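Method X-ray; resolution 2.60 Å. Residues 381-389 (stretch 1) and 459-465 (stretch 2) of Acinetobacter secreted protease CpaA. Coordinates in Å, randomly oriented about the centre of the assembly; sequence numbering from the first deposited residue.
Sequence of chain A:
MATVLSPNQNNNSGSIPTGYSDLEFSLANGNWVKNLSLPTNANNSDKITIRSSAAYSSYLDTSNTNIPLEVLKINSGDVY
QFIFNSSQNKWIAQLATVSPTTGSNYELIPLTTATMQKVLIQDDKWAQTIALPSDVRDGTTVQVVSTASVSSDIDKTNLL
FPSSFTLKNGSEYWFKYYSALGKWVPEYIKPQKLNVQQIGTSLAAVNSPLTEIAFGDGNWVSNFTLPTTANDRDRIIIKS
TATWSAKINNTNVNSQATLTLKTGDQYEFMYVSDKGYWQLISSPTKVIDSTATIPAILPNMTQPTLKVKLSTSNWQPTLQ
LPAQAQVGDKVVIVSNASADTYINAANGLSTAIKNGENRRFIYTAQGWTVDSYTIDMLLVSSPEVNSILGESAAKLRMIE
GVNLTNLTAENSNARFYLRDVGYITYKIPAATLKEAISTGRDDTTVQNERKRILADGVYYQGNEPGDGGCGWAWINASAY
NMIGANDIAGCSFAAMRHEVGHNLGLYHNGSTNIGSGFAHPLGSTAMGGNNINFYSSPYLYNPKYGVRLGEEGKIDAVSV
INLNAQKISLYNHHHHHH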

ATOM      1  N   SER A 381     -10.806 -25.972   6.183  1.00 62.93           N
ATOM      2  CA  SER A 381     -11.215 -25.187   7.339  1.00 64.18           C
ATOM      3  C   SER A 381     -11.727 -26.118   8.428  1.00 67.10           C
ATOM      4  O   SER A 381     -12.567 -26.985   8.164  1.00 68.33           O
ATOM      5  CB  SER A 381     -12.293 -24.168   6.963  1.00 63.70           C
ATOM      6  OG  SER A 381     -12.326 -23.098   7.891  1.00 64.13           O
ATOM      7  N   SER A 382     -11.219 -25.938   9.641  1.00 67.67           N
ATOM      8  CA  SER A 382     -11.634 -26.776  10.756  1.00 70.59           C
ATOM      9  C   SER A 382     -13.071 -26.447  11.158  1.00 72.26           C
ATOM     10  O   SER A 382     -13.479 -25.282  11.108  1.00 71.47           O
ATOM     11  CB  SER A 382     -10.701 -26.578  11.950  1.00 71.46           C
ATOM     12  OG  SER A 382     -11.146 -27.316  13.075  1.00 74.44           O
ATOM     13  N   PRO A 383     -13.864 -27.451  11.542  1.00 74.67           N
ATOM     14  CA  PRO A 383     -15.207 -27.157  12.071  1.00 76.64           C
ATOM     15  C   PRO A 383     -15.185 -26.241  13.282  1.00 77.72           C
ATOM     16  O   PRO A 383     -16.142 -25.482  13.490  1.00 78.39           O
ATOM     17  CB  PRO A 383     -15.759 -28.545  12.423  1.00 79.26           C
ATOM     18  CG  PRO A 383     -14.968 -29.498  11.591  1.00 78.06           C
ATOM     19  CD  PRO A 383     -13.602 -28.896  11.459  1.00 75.78           C
ATOM     20  N   GLU A 384     -14.128 -26.297  14.095  1.00 78.03           N
ATOM     21  CA  GLU A 384     -13.995 -25.358  15.204  1.00 78.89           C
ATOM     22  C   GLU A 384     -13.952 -23.918  14.705  1.00 76.64           C
ATOM     23  O   GLU A 384     -14.520 -23.017  15.333  1.00 77.52           O
ATOM     24  CB  GLU A 384     -12.746 -25.682  16.025  1.00 79.39           C
ATOM     25  CG  GLU A 384     -12.906 -26.882  16.946  1.00 82.40           C
ATOM     26  CD  GLU A 384     -11.643 -27.193  17.727  1.00 82.93           C
ATOM     27  OE1 GLU A 384     -10.553 -26.767  17.292  1.00 80.69           O
ATOM     28  OE2 GLU A 384     -11.743 -27.857  18.781  1.00 85.68           O
ATOM     29  N   VAL A 385     -13.279 -23.682  13.575  1.00 74.53           N
ATOM     30  CA  VAL A 385     -13.234 -22.337  13.011  1.00 72.37           C
ATOM     31  C   VAL A 385     -14.605 -21.930  12.486  1.00 72.57           C
ATOM     32  O   VAL A 385     -15.040 -20.786  12.671  1.00 72.42           O
ATOM     33  CB  VAL A 385     -12.160 -22.257  11.911  1.00 69.48           C
ATOM     34  CG1 VAL A 385     -12.209 -20.907  11.211  1.00 67.31           C
ATOM     35  CG2 VAL A 385     -10.787 -22.499  12.501  1.00 69.38           C
ATOM     36  N   ASN A 386     -15.308 -22.853  11.824  1.00 72.98           N
ATOM     37  CA  ASN A 386     -16.629 -22.531  11.290  1.00 73.31           C
ATOM     38  C   ASN A 386     -17.604 -22.175  12.403  1.00 75.95           C
ATOM     39  O   ASN A 386     -18.457 -21.297  12.234  1.00 75.98           O
ATOM     40  CB  ASN A 386     -17.165 -23.698  10.460  1.00 73.62           C
ATOM     41  CG  ASN A 386     -16.252 -24.066   9.310  1.00 71.13           C
ATOM     42  OD1 ASN A 386     -15.316 -23.337   8.984  1.00 68.97           O
ATOM     43  ND2 ASN A 386     -16.530 -25.196   8.676  1.00 71.51           N
ATOM     44  N   SER A 387     -17.499 -22.852  13.551  1.00 77.66           N
ATOM     45  CA  SER A 387     -18.384 -22.546  14.669  1.00 80.38           C
ATOM     46  C   SER A 387     -18.134 -21.147  15.214  1.00 79.86           C
ATOM     47  O   SER A 387     -19.072 -20.484  15.671  1.00 81.30           O
ATOM     48  CB  SER A 387     -18.213 -23.586  15.776  1.00 83.03           C
ATOM     49  OG  SER A 387     -18.482 -24.892  15.294  1.00 83.71           O
ATOM     50  N   ILE A 388     -16.886 -20.683  15.174  1.00 77.93           N
ATOM     51  CA  ILE A 388     -16.552 -19.373  15.723  1.00 77.49           C
ATOM     52  C   ILE A 388     -16.871 -18.271  14.721  1.00 75.31           C
ATOM     53  O   ILE A 388     -17.520 -17.273  15.055  1.00 75.96           O
ATOM     54  CB  ILE A 388     -15.073 -19.337  16.151  1.00 76.55           C
ATOM     55  CG1 ILE A 388     -14.843 -20.257  17.351  1.00 79.16           C
ATOM     56  CG2 ILE A 388     -14.640 -17.914  16.473  1.00 75.62           C
ATOM     57  CD1 ILE A 388     -13.401 -20.677  17.530  1.00 78.30           C
ATOM     58  N   LEU A 389     -16.421 -18.432  13.478  1.00 74.91           N
ATOM     59  CA  LEU A 389     -16.585 -17.397  12.467  1.00 72.72           C
ATOM     60  C   LEU A 389     -17.898 -17.505  11.706  1.00 73.10           C
ATOM     61  O   LEU A 389     -18.474 -16.475  11.336  1.00 72.55           O
ATOM     62  CB  LEU A 389     -15.422 -17.444  11.471  1.00 69.86           C
ATOM     63  CG  LEU A 389     -14.014 -17.228  12.027  1.00 69.12           C
ATOM     64  CD1 LEU A 389     -12.990 -17.241  10.903  1.00 66.33           C
ATOM     65  CD2 LEU A 389     -13.934 -15.927  12.812  1.00 69.46           C
ATOM     66  N   TYR A 459      -3.853 -26.085   2.079  1.00 55.93           N
ATOM     67  CA  TYR A 459      -3.708 -25.098   3.137  1.00 56.23           C
ATOM     68  C   TYR A 459      -4.822 -25.291   4.155  1.00 57.64           C
ATOM     69  O   TYR A 459      -5.978 -25.526   3.788  1.00 57.73           O
ATOM     70  CB  TYR A 459      -3.738 -23.671   2.579  1.00 54.74           C
ATOM     71  CG  TYR A 459      -3.176 -22.642   3.529  1.00 54.91           C
ATOM     72  CD1 TYR A 459      -3.987 -22.019   4.465  1.00 55.68           C
ATOM     73  CD2 TYR A 459      -1.830 -22.301   3.496  1.00 54.42           C
ATOM     74  CE1 TYR A 459      -3.477 -21.082   5.337  1.00 55.93           C
ATOM     75  CE2 TYR A 459      -1.310 -21.363   4.365  1.00 54.63           C
ATOM     76  CZ  TYR A 459      -2.138 -20.757   5.284  1.00 55.36           C
ATOM     77  OH  TYR A 459      -1.625 -19.821   6.154  1.00 55.65           O
ATOM     78  N   TYR A 460      -4.469 -25.191   5.434  1.00 58.56           N
ATOM     79  CA  TYR A 460      -5.356 -25.550   6.532  1.00 60.27           C
ATOM     80  C   TYR A 460      -5.576 -24.351   7.442  1.00 60.59           C
ATOM     81  O   TYR A 460      -4.616 -23.682   7.839  1.00 60.33           O
ATOM     82  CB  TYR A 460      -4.783 -26.725   7.329  1.00 61.87           C
ATOM     83  CG  TYR A 460      -5.607 -27.121   8.532  1.00 63.84           C
ATOM     84  CD1 TYR A 460      -6.869 -27.679   8.381  1.00 64.48           C
ATOM     85  CD2 TYR A 460      -5.118 -26.947   9.821  1.00 65.16           C
ATOM     86  CE1 TYR A 460      -7.623 -28.047   9.479  1.00 66.43           C
ATOM     87  CE2 TYR A 460      -5.864 -27.312  10.923  1.00 67.10           C
ATOM     88  CZ  TYR A 460      -7.116 -27.861  10.747  1.00 68.05           C
ATOM     89  OH  TYR A 460      -7.863 -28.226  11.845  1.00 70.95           O
ATOM     90  N   GLN A 461      -6.839 -24.082   7.765  1.00 63.97           N
ATOM     91  CA  GLN A 461      -7.225 -23.020   8.688  1.00 64.61           C
ATOM     92  C   GLN A 461      -7.885 -23.672   9.897  1.00 66.83           C
ATOM     93  O   GLN A 461      -9.009 -24.175   9.799  1.00 67.72           O
ATOM     94  CB  GLN A 461      -8.166 -22.025   8.009  1.00 63.66           C
ATOM     95  CG  GLN A 461      -8.807 -21.016   8.945  1.00 64.62           C
ATOM     96  CD  GLN A 461      -9.614 -19.969   8.201  1.00 63.66           C
ATOM     97  OE1 GLN A 461      -9.106 -18.898   7.868  1.00 62.51           O
ATOM     98  NE2 GLN A 461     -10.878 -20.278   7.929  1.00 64.22           N
ATOM     99  N   GLY A 462      -7.187 -23.665  11.035  1.00 67.09           N
ATOM    100  CA  GLY A 462      -7.636 -24.373  12.217  1.00 70.00           C
ATOM    101  C   GLY A 462      -7.697 -23.464  13.434  1.00 71.61           C
ATOM    102  O   GLY A 462      -7.376 -22.276  13.367  1.00 70.38           O
ATOM    103  N   ASN A 463      -8.128 -24.059  14.546  1.00 71.26           N
ATOM    104  CA  ASN A 463      -8.238 -23.356  15.820  1.00 73.33           C
ATOM    105  C   ASN A 463      -7.377 -23.993  16.906  1.00 75.26           C
ATOM    106  O   ASN A 463      -7.487 -23.613  18.078  1.00 77.51           O
ATOM    107  CB  ASN A 463      -9.705 -23.299  16.265  1.00 75.57           C
ATOM    108  CG  ASN A 463      -9.948 -22.269  17.355  1.00 77.32           C
ATOM    109  OD1 ASN A 463      -9.391 -21.171  17.323  1.00 75.97           O
ATOM    110  ND2 ASN A 463     -10.780 -22.622  18.328  1.00 80.48           N
ATOM    111  N   GLU A 464      -6.528 -24.952  16.548  1.00 75.52           N
ATOM    112  CA  GLU A 464      -5.642 -25.568  17.519  1.00 77.36           C
ATOM    113  C   GLU A 464      -4.550 -24.584  17.939  1.00 76.63           C
ATOM    114  O   GLU A 464      -4.139 -23.727  17.154  1.00 74.03           O
ATOM    115  CB  GLU A 464      -5.006 -26.832  16.943  1.00 76.82           C
ATOM    116  CG  GLU A 464      -6.001 -27.871  16.424  1.00 77.44           C
ATOM    117  CD  GLU A 464      -6.545 -27.536  15.044  1.00 74.76           C
ATOM    118  OE1 GLU A 464      -5.947 -26.677  14.363  1.00 72.20           O
ATOM    119  OE2 GLU A 464      -7.567 -28.129  14.639  1.00 75.33           O
ATOM    120  N   PRO A 465      -4.068 -24.680  19.178  1.00 78.91           N
ATOM    121  CA  PRO A 465      -2.964 -23.805  19.598  1.00 78.39           C
ATOM    122  C   PRO A 465      -1.647 -24.230  18.962  1.00 76.61           C
ATOM    123  O   PRO A 465      -1.309 -25.416  18.935  1.00 77.39           O
ATOM    124  CB  PRO A 465      -2.939 -23.972  21.120  1.00 81.88           C
ATOM    125  CG  PRO A 465      -3.520 -25.332  21.352  1.00 83.94           C
ATOM    126  CD  PRO A 465      -4.566 -25.514  20.284  1.00 82.40           C
TER

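The two stretches meet where a short parallel β pairing gives way to a helix. S381 pairs with Q461, their CA atoms 4.7 Å apart, and the register is fixed by a nearly straight hydrogen bond from S382 N to Q461 O (2.8 Å). A CA-H...O contact from S381 CA to the same Q461 O (3.5 Å) supplements it. Stretch 1 then turns into the helix that begins at P383, which has no amide hydrogen but loses nothing by it, since first-turn amides have no preceding helical carbonyl to bond. S382 is the N-cap: its OG accepts a weak bond from E384 N (3.3 Å), a task suited to a short hydroxyl side chain.

S381 and Q461 point to the same face of the sheet, so the long glutamine can reach across, its NE2 donating to S381 OG (3.2 Å). S381 OG in turn donates to N386 OD1 (3.2 Å), linking strand to helix. Y460 OH, carried out by the long ring, lies 3.3 Å from S382 CB and donates to E464 OE2 (2.8 Å).

V385 packs its CG2 against G462 C (3.4 Å), an apolar branch resting on bare backbone. At G462 a CB would clash with E464 OE1. N463 points toward the helix, its CB 4.0 Å from V385 CG2, and is long enough for its ND2 to meet I388 CD1 (3.4 Å). E384 OE1 lies 4.2 Å from E464 OE2, a proximity of like charges.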